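Local structure of sister chromatid cohesion protein (Chaetomium thermophilum, 5T8V) at residues A452-G457 with R629-K634; A685-M690 with L718-R723; R1045-A1050 with L1072-E1077; A1299-L1304 with L1375-V1380. The protein probably loads cohesin onto chromatin as a nuclear SCC2/Nipped-B family member, this chain being its C-terminal fragment built of helical HEAT repeats. All blocks are in the same frame, centred on the assembly; numbering follows the deposited sequence.

In the fold
All four contacts join parts of one long, largely helical HEAT-repeat chain, and they follow one another in series along the sequence. Contacts 1 and 2 are the nearest pair, their centres 30 Å apart and their closest atoms about 12 Å apart. Contact 1 lies 11 Å from the centre of the chain, whereas contact 3 is 58 Å out and contact 4 is 45 Å out. These two outer contacts are separated by 52 Å between centres. None of the four touches another, and no ligand or catalytic site links them. Helix 666-682 borders both contact 1 and contact 2, meeting L633 in the first and M690 in the second.

Contact 1 of 4, residues A452-G457 with R629-K634; sequences ALELLG and RSKSLK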
loop_
_atom_site.group_PDB
_atom_site.type_symbol
_atom_site.label_atom_id
_atom_site.label_comp_id
_atom_site.label_asym_id
_atom_site.label_seq_id
_atom_site.Cartn_x
_atom_site.Cartn_y
_atom_site.Cartn_z
ATOM N N ALA A 452 -17.378 0.235 3.783
ATOM C CA ALA A 452 -17.240 1.677 3.954
ATOM C C ALA A 452 -15.932 2.181 3.358
ATOM O O ALA A 452 -15.906 3.205 2.668
ATOM C CB ALA A 452 -17.332 2.034 5.436
ATOM N N LEU A 453 -14.828 1.481 3.625
ATOM C CA LEU A 453 -13.552 1.865 3.030
ATOM C C LEU A 453 -13.598 1.741 1.512
ATOM O O LEU A 453 -13.149 2.641 0.791
ATOM C CB LEU A 453 -12.429 1.001 3.605
ATOM C CG LEU A 453 -12.146 1.175 5.099
ATOM C CD1 LEU A 453 -11.260 0.054 5.612
ATOM C CD2 LEU A 453 -11.501 2.525 5.367
ATOM N N GLU A 454 -14.152 0.636 1.010
ATOM C CA GLU A 454 -14.186 0.408 -0.430
ATOM C C GLU A 454 -14.957 1.508 -1.149
ATOM O O GLU A 454 -14.579 1.916 -2.253
ATOM C CB GLU A 454 -14.793 -0.964 -0.716
ATOM C CG GLU A 454 -14.967 -1.281 -2.191
ATOM C CD GLU A 454 -15.133 -2.768 -2.450
ATOM O OE1 GLU A 454 -15.214 -3.537 -1.466
ATOM O OE2 GLU A 454 -15.183 -3.168 -3.633
ATOM N N LEU A 455 -16.039 2.002 -0.544
ATOM C CA LEU A 455 -16.816 3.063 -1.178
ATOM C C LEU A 455 -16.172 4.429 -0.978
ATOM O O LEU A 455 -16.130 5.241 -1.910
ATOM C CB LEU A 455 -18.246 3.070 -0.635
ATOM C CG LEU A 455 -19.183 1.944 -1.083
ATOM C CD1 LEU A 455 -20.586 2.217 -0.571
ATOM C CD2 LEU A 455 -19.204 1.768 -2.599
ATOM N N LEU A 456 -15.677 4.704 0.229
ATOM C CA LEU A 456 -14.934 5.937 0.457
ATOM C C LEU A 456 -13.794 6.080 -0.537
ATOM O O LEU A 456 -13.420 7.201 -0.896
ATOM C CB LEU A 456 -14.404 5.975 1.893
ATOM C CG LEU A 456 -15.441 6.256 2.987
ATOM C CD1 LEU A 456 -14.856 6.000 4.366
ATOM C CD2 LEU A 456 -15.958 7.683 2.897
ATOM N N GLY A 457 -13.242 4.962 -1.004
ATOM C CA GLY A 457 -12.237 5.004 -2.046
ATOM C C GLY A 457 -12.771 5.556 -3.354
ATOM O O GLY A 457 -12.216 6.514 -3.901
ATOM N N ARG A 629 -7.190 -3.858 1.177
ATOM C CA ARG A 629 -5.874 -3.268 0.956
ATOM C C ARG A 629 -5.646 -2.977 -0.523
ATOM O O ARG A 629 -5.324 -1.846 -0.906
ATOM C CB ARG A 629 -4.795 -4.208 1.496
ATOM C CG ARG A 629 -3.366 -3.748 1.250
ATOM C CD ARG A 629 -2.374 -4.837 1.620
ATOM N NE ARG A 629 -2.466 -5.204 3.029
ATOM C CZ ARG A 629 -1.885 -6.273 3.565
ATOM N NH1 ARG A 629 -1.167 -7.097 2.812
ATOM N NH2 ARG A 629 -2.028 -6.523 4.860
ATOM N N SER A 630 -5.796 -3.996 -1.373
ATOM C CA SER A 630 -5.595 -3.797 -2.805
ATOM C C SER A 630 -6.581 -2.777 -3.359
ATOM O O SER A 630 -6.226 -1.957 -4.214
ATOM C CB SER A 630 -5.734 -5.129 -3.544
ATOM O OG SER A 630 -7.050 -5.639 -3.425
ATOM N N LYS A 631 -7.827 -2.817 -2.885
ATOM C CA LYS A 631 -8.819 -1.840 -3.320
ATOM C C LYS A 631 -8.421 -0.430 -2.899
ATOM O O LYS A 631 -8.539 0.520 -3.683
ATOM C CB LYS A 631 -10.186 -2.215 -2.751
ATOM C CG LYS A 631 -11.301 -1.248 -3.090
ATOM C CD LYS A 631 -11.439 -1.041 -4.592
ATOM C CE LYS A 631 -12.732 -0.322 -4.932
ATOM N NZ LYS A 631 -12.933 0.876 -4.075
ATOM N N SER A 632 -7.945 -0.275 -1.660
ATOM C CA SER A 632 -7.465 1.026 -1.208
ATOM C C SER A 632 -6.325 1.525 -2.088
ATOM O O SER A 632 -6.312 2.688 -2.504
ATOM C CB SER A 632 -7.018 0.943 0.251
ATOM O OG SER A 632 -8.132 0.841 1.119
ATOM N N LEU A 633 -5.351 0.659 -2.375
ATOM C CA LEU A 633 -4.248 1.054 -3.245
ATOM C C LEU A 633 -4.765 1.503 -4.605
ATOM O O LEU A 633 -4.333 2.530 -5.140
ATOM C CB LEU A 633 -3.260 -0.103 -3.399
ATOM C CG LEU A 633 -2.560 -0.553 -2.114
ATOM C CD1 LEU A 633 -1.772 -1.826 -2.357
ATOM C CD2 LEU A 633 -1.650 0.543 -1.583
ATOM N N LYS A 634 -5.697 0.741 -5.178
ATOM C CA LYS A 634 -6.293 1.117 -6.455
ATOM C C LYS A 634 -6.889 2.518 -6.386
ATOM O O LYS A 634 -6.624 3.368 -7.249
ATOM C CB LYS A 634 -7.355 0.084 -6.837
ATOM C CG LYS A 634 -8.046 0.323 -8.170
ATOM C CD LYS A 634 -8.374 -0.997 -8.868
ATOM C CE LYS A 634 -9.212 -1.932 -7.993
ATOM N NZ LYS A 634 -9.427 -3.261 -8.635
#
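The ammonium nitrogen of K631 donates a hydrogen bond to the backbone carbonyl of E454, with NZ 2.7 Å from O. It arrives in the carbonyl plane, on a lone pair, at a C=O...N angle of 132°. K631 can reach this oxygen because CG stands anti to the backbone N (chi1 178°) and the chain then bends at chi2 and again at chi4, curling its end onto the facing helix. On the way it crosses the E454 side chain at about a right angle. K631 CG packs 3.8 Å from E454 CG, and K631 CE lies 3.7 Å from that same methylene. The two opposite charges do not meet: E454 OE2 stays 4.6 Å from K631 NZ, and OE1 of this carboxylate forms a salt bridge with R402. The lysine therefore grips the helix backbone, while the acid beside it is engaged by an arginine. With an alanine in place of K631, the E454 carbonyl would probably lose this cross-helix donor and E454 CG would lose the lysine methylenes packed on it. Nearby, L453 and L456 pack on helix 610-619, which S632 also touches through L617. The pair thus ties helix 446-474 to helix 628-642 across 172 residues of sequence, side-chain to backbone, near the surface of the stacked helices of a HEAT-repeat array.

Contact 2 of 4, residues A685-M690 with L718-R723; sequences ALEEKM and LRNSNR
The carboxylate of E687 reaches between R719 and N720 and gives one oxygen to each. Its CG is anti to the backbone N (chi1 -174°) and the chain runs on extended, carrying the acid from helix 685-696 across to the end of helix 703-719. R719 comes in at a slant, the guanidinium plane turned 38° from the carboxylate, and meets the acid with its edge. R719 NH1 lies 2.6 Å from E687 OE1, a salt bridge whose hydrogen bond is weak because it is strongly bent. N720 runs past the glutamate in the opposite direction, with its amide plane 57° from the carboxylate. N720 ND2 donates to E687 OE2 over 2.9 Å, meeting that oxygen on its anti side and somewhat out of the carboxylate plane. A glutamine in place of E687 would probably leave the R719 guanidinium without its charged mate across this contact. The other end of the N720 amide turns back on its own chain: OD1 accepts from the backbone N of N722 at 3.1 Å, so both ends of this amide are engaged. E688 crosses N722 at about a right angle, its OE2 3.3 Å from N722 ND2, while N722 OD1 takes the backbone N of L725. L725, on helix 723-735, also touches E688 and N720. The arrangement is that of a tight interhelical turn in a HEAT-like stack: N720, the first residue to leave the helix, makes an Asx turn, and N722 follows as the N-cap of helix 723-735.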
loop_
_atom_site.group_PDB
_atom_site.type_symbol
_atom_site.label_atom_id
_atom_site.label_comp_id
_atom_site.label_asym_id
_atom_site.label_seq_id
_atom_site.Cartn_x
_atom_site.Cartn_y
_atom_site.Cartn_z
ATOM N N ALA A 685 10.324 15.080 -9.918
ATOM C CA ALA A 685 11.115 15.819 -8.939
ATOM C C ALA A 685 11.192 15.071 -7.615
ATOM O O ALA A 685 12.203 15.162 -6.910
ATOM C CB ALA A 685 10.527 17.212 -8.725
ATOM N N LEU A 686 10.139 14.332 -7.261
ATOM C CA LEU A 686 10.175 13.527 -6.045
ATOM C C LEU A 686 11.267 12.471 -6.112
ATOM O O LEU A 686 11.804 12.065 -5.074
ATOM C CB LEU A 686 8.818 12.859 -5.820
ATOM C CG LEU A 686 7.627 13.792 -5.609
ATOM C CD1 LEU A 686 6.332 13.053 -5.881
ATOM C CD2 LEU A 686 7.637 14.350 -4.202
ATOM N N GLU A 687 11.609 12.027 -7.322
ATOM C CA GLU A 687 12.531 10.916 -7.516
ATOM C C GLU A 687 13.740 10.999 -6.591
ATOM O O GLU A 687 13.982 10.095 -5.787
ATOM C CB GLU A 687 12.975 10.877 -8.981
ATOM C CG GLU A 687 13.823 9.678 -9.339
ATOM C CD GLU A 687 13.841 9.410 -10.831
ATOM O OE1 GLU A 687 12.801 8.981 -11.376
ATOM O OE2 GLU A 687 14.894 9.641 -11.462
ATOM N N GLU A 688 14.498 12.094 -6.675
ATOM C CA GLU A 688 15.745 12.180 -5.923
ATOM C C GLU A 688 15.530 11.921 -4.437
ATOM O O GLU A 688 16.341 11.241 -3.797
ATOM C CB GLU A 688 16.400 13.546 -6.133
ATOM C CG GLU A 688 17.671 13.733 -5.314
ATOM C CD GLU A 688 18.559 14.842 -5.843
ATOM O OE1 GLU A 688 18.049 15.725 -6.567
ATOM O OE2 GLU A 688 19.770 14.825 -5.537
ATOM N N LYS A 689 14.444 12.443 -3.868
ATOM C CA LYS A 689 14.235 12.301 -2.432
ATOM C C LYS A 689 13.575 10.982 -2.055
ATOM O O LYS A 689 13.518 10.660 -0.864
ATOM C CB LYS A 689 13.401 13.472 -1.900
ATOM C CG LYS A 689 11.892 13.244 -1.872
ATOM C CD LYS A 689 11.162 14.483 -1.372
ATOM C CE LYS A 689 9.832 14.126 -0.715
ATOM N NZ LYS A 689 10.010 13.345 0.549
ATOM N N MET A 690 13.082 10.213 -3.025
ATOM C CA MET A 690 12.426 8.944 -2.734
ATOM C C MET A 690 13.323 7.735 -2.956
ATOM O O MET A 690 13.108 6.697 -2.319
ATOM C CB MET A 690 11.159 8.800 -3.585
ATOM C CG MET A 690 10.120 9.882 -3.311
ATOM S SD MET A 690 8.485 9.517 -3.982
ATOM C CE MET A 690 7.847 8.415 -2.730
ATOM N N LEU A 718 18.656 3.994 -14.576
ATOM C CA LEU A 718 18.687 4.317 -15.999
ATOM C C LEU A 718 18.077 5.688 -16.272
ATOM O O LEU A 718 18.552 6.417 -17.150
ATOM C CB LEU A 718 17.963 3.238 -16.803
ATOM C CG LEU A 718 18.549 1.823 -16.740
ATOM C CD1 LEU A 718 17.764 0.890 -17.650
ATOM C CD2 LEU A 718 20.031 1.811 -17.109
ATOM N N ARG A 719 17.029 6.060 -15.533
ATOM C CA ARG A 719 16.373 7.343 -15.774
ATOM C C ARG A 719 17.268 8.511 -15.378
ATOM O O ARG A 719 17.540 9.406 -16.186
ATOM C CB ARG A 719 15.055 7.419 -15.002
ATOM C CG ARG A 719 13.949 6.532 -15.530
ATOM C CD ARG A 719 12.591 7.011 -15.041
ATOM N NE ARG A 719 11.818 5.939 -14.411
ATOM C CZ ARG A 719 11.631 5.793 -13.102
ATOM N NH1 ARG A 719 12.150 6.654 -12.233
ATOM N NH2 ARG A 719 10.908 4.776 -12.656
ATOM N N ASN A 720 17.723 8.525 -14.128
ATOM C CA ASN A 720 18.371 9.691 -13.543
ATOM C C ASN A 720 19.874 9.649 -13.793
ATOM O O ASN A 720 20.529 8.644 -13.503
ATOM C CB ASN A 720 18.086 9.746 -12.043
ATOM C CG ASN A 720 18.013 11.158 -11.515
ATOM O OD1 ASN A 720 18.852 11.998 -11.834
ATOM N ND2 ASN A 720 16.998 11.432 -10.705
ATOM N N SER A 721 20.413 10.745 -14.322
ATOM C CA SER A 721 21.845 10.869 -14.565
ATOM C C SER A 721 22.600 11.431 -13.367
ATOM O O SER A 721 23.819 11.611 -13.453
ATOM C CB SER A 721 22.100 11.755 -15.788
ATOM O OG SER A 721 21.561 13.051 -15.600
ATOM N N ASN A 722 21.912 11.716 -12.264
ATOM C CA ASN A 722 22.581 12.204 -11.065
ATOM C C ASN A 722 23.612 11.186 -10.591
ATOM O O ASN A 722 23.294 10.011 -10.386
ATOM C CB ASN A 722 21.549 12.480 -9.969
ATOM C CG ASN A 722 22.174 13.010 -8.688
ATOM O OD1 ASN A 722 23.138 12.445 -8.170
ATOM N ND2 ASN A 722 21.620 14.099 -8.169
ATOM N N ARG A 723 24.853 11.644 -10.416
ATOM C CA ARG A 723 25.935 10.733 -10.058
ATOM C C ARG A 723 25.839 10.277 -8.608
ATOM O O ARG A 723 26.211 9.140 -8.295
ATOM C CB ARG A 723 27.285 11.401 -10.320
ATOM C CG ARG A 723 27.621 11.522 -11.796
ATOM C CD ARG A 723 28.784 12.462 -12.041
ATOM N NE ARG A 723 29.292 12.347 -13.405
ATOM C CZ ARG A 723 30.141 13.201 -13.967
ATOM N NH1 ARG A 723 30.581 14.252 -13.289
ATOM N NH2 ARG A 723 30.547 13.006 -15.215
#

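Contact 3 of 4, residues R1045-A1050 with L1072-E1077; sequences RNYVAA and LRSLKE
Y1047 spans from an interhelical loop to a neighbouring helix, a buried packing contact within the HEAT-repeat array of this chain. The loop links helix 1026-1042 to helix 1050-1062 and holds a type I beta turn from N1046 to A1049, closed by the A1049 N to N1046 O hydrogen bond. Y1047 sits inside that turn and points its side chain at helix 1065-1086. Its CG lies anti to the carbonyl carbon (chi1 -84°), and the ring reaches over to S1074 and L1075, two successive residues of the helix.

The polar part is a hydrogen bond between two hydroxyls, Y1047 OH and S1074 OG. S1074 OG approaches the phenol at the ring edge, near its plane. The modelled separation is too short to be taken literally at this resolution. The serine oxygen stands anti to its own backbone N (chi1 -177°), and it is shared: S1074 OG is also hydrogen-bonded to the carbonyl O of G1037 on helix 1026-1042. One buried hydroxyl thus connects the tyrosine of the loop, its own helix and the helix that precedes the loop.

The packing part adds to this grip. L1075 slants past the tyrosine side chain, and the ring of F1078, one turn further along the helix from S1074, meets that of Y1047 with planes at about 35°. C1040 and Q1041 of helix 1026-1042 and T1121 of helix 1115-1133 also touch the tyrosine. Across the contact itself, the leucine methyl CD2 of L1075 rests 3.7 Å from Y1047 CE1 and 4.1 Å from Y1047 CZ.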
loop_
_atom_site.group_PDB
_atom_site.type_symbol
_atom_site.label_atom_id
_atom_site.label_comp_id
_atom_site.label_asym_id
_atom_site.label_seq_id
_atom_site.Cartn_x
_atom_site.Cartn_y
_atom_site.Cartn_z
ATOM N N ARG A 1045 55.721 -26.163 9.404
ATOM C CA ARG A 1045 56.500 -27.149 10.144
ATOM C C ARG A 1045 57.262 -26.525 11.305
ATOM O O ARG A 1045 57.634 -27.241 12.242
ATOM C CB ARG A 1045 57.466 -27.873 9.208
ATOM C CG ARG A 1045 56.777 -28.852 8.265
ATOM C CD ARG A 1045 57.551 -30.155 8.126
ATOM N NE ARG A 1045 57.739 -30.824 9.412
ATOM C CZ ARG A 1045 56.822 -31.574 10.018
ATOM N NH1 ARG A 1045 55.630 -31.760 9.466
ATOM N NH2 ARG A 1045 57.097 -32.140 11.186
ATOM N N ASN A 1046 57.497 -25.212 11.274
ATOM C CA ASN A 1046 58.143 -24.551 12.401
ATOM C C ASN A 1046 57.227 -24.455 13.613
ATOM O O ASN A 1046 57.724 -24.344 14.738
ATOM C CB ASN A 1046 58.612 -23.153 11.995
ATOM C CG ASN A 1046 59.873 -23.184 11.153
ATOM O OD1 ASN A 1046 59.875 -22.755 9.999
ATOM N ND2 ASN A 1046 60.958 -23.692 11.730
ATOM N N TYR A 1047 55.908 -24.499 13.410
ATOM C CA TYR A 1047 54.972 -24.420 14.528
ATOM C C TYR A 1047 55.262 -25.481 15.583
ATOM O O TYR A 1047 55.236 -25.194 16.787
ATOM C CB TYR A 1047 53.535 -24.579 14.028
ATOM C CG TYR A 1047 52.876 -23.317 13.516
ATOM C CD1 TYR A 1047 52.637 -22.240 14.361
ATOM C CD2 TYR A 1047 52.459 -23.216 12.196
ATOM C CE1 TYR A 1047 52.022 -21.092 13.899
ATOM C CE2 TYR A 1047 51.842 -22.073 11.725
ATOM C CZ TYR A 1047 51.625 -21.015 12.580
ATOM O OH TYR A 1047 51.011 -19.876 12.112
ATOM N N VAL A 1048 55.534 -26.714 15.154
ATOM C CA VAL A 1048 55.640 -27.848 16.070
ATOM C C VAL A 1048 57.074 -28.022 16.551
ATOM O O VAL A 1048 57.484 -29.130 16.918
ATOM C CB VAL A 1048 55.131 -29.145 15.410
ATOM C CG1 VAL A 1048 53.660 -29.021 15.067
ATOM C CG2 VAL A 1048 55.949 -29.481 14.164
ATOM N N ALA A 1049 57.845 -26.939 16.557
ATOM C CA ALA A 1049 59.198 -26.964 17.091
ATOM C C ALA A 1049 59.184 -26.526 18.549
ATOM O O ALA A 1049 58.512 -25.558 18.914
ATOM C CB ALA A 1049 60.117 -26.052 16.278
ATOM N N ALA A 1050 59.931 -27.253 19.385
ATOM C CA ALA A 1050 60.037 -26.887 20.793
ATOM C C ALA A 1050 60.449 -25.433 20.965
ATOM O O ALA A 1050 60.144 -24.814 21.990
ATOM C CB ALA A 1050 61.038 -27.805 21.497
ATOM N N LEU A 1072 47.282 -15.482 17.673
ATOM C CA LEU A 1072 45.988 -15.864 17.119
ATOM C C LEU A 1072 45.893 -15.518 15.639
ATOM O O LEU A 1072 45.293 -16.266 14.861
ATOM C CB LEU A 1072 44.860 -15.185 17.897
ATOM C CG LEU A 1072 44.618 -15.689 19.322
ATOM C CD1 LEU A 1072 43.602 -14.803 20.026
ATOM C CD2 LEU A 1072 44.152 -17.138 19.319
ATOM N N ARG A 1073 46.467 -14.386 15.230
ATOM C CA ARG A 1073 46.410 -14.008 13.821
ATOM C C ARG A 1073 47.213 -14.978 12.963
ATOM O O ARG A 1073 46.773 -15.365 11.872
ATOM C CB ARG A 1073 46.909 -12.576 13.644
ATOM C CG ARG A 1073 45.936 -11.533 14.172
ATOM C CD ARG A 1073 46.498 -10.125 14.093
ATOM N NE ARG A 1073 45.489 -9.123 14.432
ATOM C CZ ARG A 1073 45.729 -7.821 14.543
ATOM N NH1 ARG A 1073 46.952 -7.343 14.348
ATOM N NH2 ARG A 1073 44.742 -6.990 14.853
ATOM N N SER A 1074 48.387 -15.390 13.445
ATOM C CA SER A 1074 49.175 -16.386 12.728
ATOM C C SER A 1074 48.397 -17.686 12.578
ATOM O O SER A 1074 48.247 -18.211 11.466
ATOM C CB SER A 1074 50.495 -16.631 13.457
ATOM O OG SER A 1074 51.308 -17.544 12.740
ATOM N N LEU A 1075 47.884 -18.223 13.691
ATOM C CA LEU A 1075 47.093 -19.446 13.609
ATOM C C LEU A 1075 45.900 -19.277 12.677
ATOM O O LEU A 1075 45.519 -20.223 11.977
ATOM C CB LEU A 1075 46.619 -19.862 15.003
ATOM C CG LEU A 1075 47.703 -20.087 16.063
ATOM C CD1 LEU A 1075 47.076 -20.578 17.357
ATOM C CD2 LEU A 1075 48.767 -21.064 15.580
ATOM N N LYS A 1076 45.308 -18.083 12.645
ATOM C CA LYS A 1076 44.155 -17.843 11.784
ATOM C C LYS A 1076 44.546 -17.925 10.315
ATOM O O LYS A 1076 43.854 -18.564 9.514
ATOM C CB LYS A 1076 43.538 -16.480 12.103
ATOM C CG LYS A 1076 42.290 -16.152 11.292
ATOM C CD LYS A 1076 41.734 -14.794 11.671
ATOM C CE LYS A 1076 41.827 -13.804 10.522
ATOM N NZ LYS A 1076 41.651 -12.393 10.978
ATOM N N GLU A 1077 45.651 -17.277 9.938
ATOM C CA GLU A 1077 46.123 -17.374 8.559
ATOM C C GLU A 1077 46.441 -18.819 8.196
ATOM O O GLU A 1077 46.005 -19.323 7.153
ATOM C CB GLU A 1077 47.349 -16.485 8.360
ATOM C CG GLU A 1077 47.078 -15.006 8.568
ATOM C CD GLU A 1077 45.990 -14.485 7.653
ATOM O OE1 GLU A 1077 45.987 -14.864 6.463
ATOM O OE2 GLU A 1077 45.130 -13.712 8.128
#

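Contact 4 of 4, residues A1299-L1304 with L1375-V1380; sequences AAMERL and LAIWEV
Both branches of I1377 meet the facing helix, each finding a different residue. CG2, placed anti to the backbone N, comes 3.9 Å from M1301 CB. CG1 takes the position anti to the carbonyl carbon (chi1 -65°) and the chain extends beyond it, so the far methyl CD1 lies 4.0 Å from L1304 CD2. L1304 and I1377 cross at about a right angle. M1301 touches I1377 through its CB, near the root of the side chain, before its chain bends at chi3.

W1378 leaves its helix heading away from the partner, but its CG stands anti to the backbone N (chi1 -173°), which brings the indole round toward E1302, and CZ3 lies 4.1 Å from E1302 CG. The glutamate and the indole slant past one another, with carboxylate and ring planes 35° apart. The E1302 chain is extended, and its OE2 forms a salt bridge with R1381, while CG is the atom that meets the tryptophan.

Helices 1291-1319 and 1364-1387 run roughly antiparallel at 150°, their local axes 9.9 Å apart. L1283 of helix 1271-1284 touches both M1301 and V1380, the loop residues D1257 and I1256 reach L1304 and I1377, and helix 1439-1452 lies against W1378 through L1452.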
loop_
_atom_site.group_PDB
_atom_site.type_symbol
_atom_site.label_atom_id
_atom_site.label_comp_id
_atom_site.label_asym_id
_atom_site.label_seq_id
_atom_site.Cartn_x
_atom_site.Cartn_y
_atom_site.Cartn_z
ATOM N N ALA A 1299 2.522 -29.954 31.023
ATOM C CA ALA A 1299 2.314 -31.198 31.754
ATOM C C ALA A 1299 3.498 -31.492 32.666
ATOM O O ALA A 1299 3.318 -31.899 33.820
ATOM C CB ALA A 1299 2.087 -32.350 30.776
ATOM N N ALA A 1300 4.717 -31.280 32.169
ATOM C CA ALA A 1300 5.900 -31.510 32.989
ATOM C C ALA A 1300 6.009 -30.478 34.104
ATOM O O ALA A 1300 6.465 -30.796 35.209
ATOM C CB ALA A 1300 7.155 -31.489 32.117
ATOM N N MET A 1301 5.597 -29.236 33.836
ATOM C CA MET A 1301 5.644 -28.204 34.866
ATOM C C MET A 1301 4.624 -28.479 35.964
ATOM O O MET A 1301 4.936 -28.361 37.154
ATOM C CB MET A 1301 5.409 -26.828 34.240
ATOM C CG MET A 1301 6.506 -26.395 33.276
ATOM S SD MET A 1301 6.381 -24.665 32.769
ATOM C CE MET A 1301 4.872 -24.687 31.812
ATOM N N GLU A 1302 3.398 -28.849 35.586
ATOM C CA GLU A 1302 2.405 -29.241 36.580
ATOM C C GLU A 1302 2.871 -30.460 37.368
ATOM O O GLU A 1302 2.673 -30.535 38.587
ATOM C CB GLU A 1302 1.065 -29.526 35.900
ATOM C CG GLU A 1302 0.413 -28.308 35.268
ATOM C CD GLU A 1302 -0.812 -28.666 34.446
ATOM O OE1 GLU A 1302 -1.145 -29.866 34.364
ATOM O OE2 GLU A 1302 -1.442 -27.746 33.882
ATOM N N ARG A 1303 3.492 -31.426 36.688
ATOM C CA ARG A 1303 3.980 -32.620 37.371
ATOM C C ARG A 1303 5.044 -32.262 38.401
ATOM O O ARG A 1303 4.987 -32.705 39.555
ATOM C CB ARG A 1303 4.522 -33.615 36.340
ATOM C CG ARG A 1303 4.938 -34.959 36.918
ATOM C CD ARG A 1303 5.069 -36.027 35.835
ATOM N NE ARG A 1303 5.973 -35.624 34.756
ATOM C CZ ARG A 1303 5.592 -35.149 33.571
ATOM N NH1 ARG A 1303 4.305 -35.009 33.273
ATOM N NH2 ARG A 1303 6.507 -34.816 32.671
ATOM N N LEU A 1304 6.022 -31.444 38.005
ATOM C CA LEU A 1304 7.069 -31.028 38.933
ATOM C C LEU A 1304 6.486 -30.260 40.112
ATOM O O LEU A 1304 6.757 -30.581 41.275
ATOM C CB LEU A 1304 8.106 -30.174 38.200
ATOM C CG LEU A 1304 9.086 -29.392 39.082
ATOM C CD1 LEU A 1304 9.844 -30.321 40.024
ATOM C CD2 LEU A 1304 10.052 -28.594 38.221
ATOM N N LEU A 1375 6.245 -20.783 42.552
ATOM C CA LEU A 1375 5.302 -19.736 42.168
ATOM C C LEU A 1375 5.622 -19.189 40.783
ATOM O O LEU A 1375 4.712 -18.876 40.006
ATOM C CB LEU A 1375 5.306 -18.610 43.202
ATOM C CG LEU A 1375 4.617 -18.916 44.533
ATOM C CD1 LEU A 1375 5.635 -19.095 45.633
ATOM C CD2 LEU A 1375 3.629 -17.826 44.900
ATOM N N ALA A 1376 6.910 -19.066 40.455
ATOM C CA ALA A 1376 7.292 -18.612 39.122
ATOM C C ALA A 1376 6.911 -19.643 38.065
ATOM O O ALA A 1376 6.330 -19.300 37.026
ATOM C CB ALA A 1376 8.792 -18.321 39.082
ATOM N N ILE A 1377 7.233 -20.916 38.318
ATOM C CA ILE A 1377 6.853 -21.983 37.394
ATOM C C ILE A 1377 5.364 -21.912 37.095
ATOM O O ILE A 1377 4.946 -21.869 35.932
ATOM C CB ILE A 1377 7.238 -23.360 37.970
ATOM C CG1 ILE A 1377 8.756 -23.494 38.088
ATOM C CG2 ILE A 1377 6.689 -24.484 37.087
ATOM C CD1 ILE A 1377 9.195 -24.700 38.898
ATOM N N TRP A 1378 4.538 -21.901 38.144
ATOM C CA TRP A 1378 3.095 -21.882 37.941
ATOM C C TRP A 1378 2.641 -20.597 37.262
ATOM O O TRP A 1378 1.684 -20.618 36.480
ATOM C CB TRP A 1378 2.370 -22.053 39.276
ATOM C CG TRP A 1378 0.892 -22.198 39.110
ATOM C CD1 TRP A 1378 -0.047 -21.215 39.222
ATOM C CD2 TRP A 1378 0.181 -23.399 38.789
ATOM N NE1 TRP A 1378 -1.299 -21.730 38.995
ATOM C CE2 TRP A 1378 -1.187 -23.069 38.726
ATOM C CE3 TRP A 1378 0.569 -24.722 38.550
ATOM C CZ2 TRP A 1378 -2.169 -24.013 38.437
ATOM C CZ3 TRP A 1378 -0.407 -25.657 38.262
ATOM C CH2 TRP A 1378 -1.761 -25.299 38.207
ATOM N N GLU A 1379 3.300 -19.474 37.549
ATOM C CA GLU A 1379 2.968 -18.228 36.866
ATOM C C GLU A 1379 3.135 -18.382 35.360
ATOM O O GLU A 1379 2.205 -18.116 34.587
ATOM C CB GLU A 1379 3.841 -17.091 37.398
ATOM C CG GLU A 1379 3.537 -15.726 36.791
ATOM C CD GLU A 1379 2.137 -15.238 37.117
ATOM O OE1 GLU A 1379 1.550 -15.730 38.105
ATOM O OE2 GLU A 1379 1.624 -14.363 36.385
ATOM N N VAL A 1380 4.317 -18.824 34.924
ATOM C CA VAL A 1380 4.536 -19.058 33.498
ATOM C C VAL A 1380 3.543 -20.086 32.972
ATOM O O VAL A 1380 3.080 -19.994 31.830
ATOM C CB VAL A 1380 5.991 -19.496 33.244
ATOM C CG1 VAL A 1380 6.191 -19.882 31.779
ATOM C CG2 VAL A 1380 6.951 -18.382 33.632
#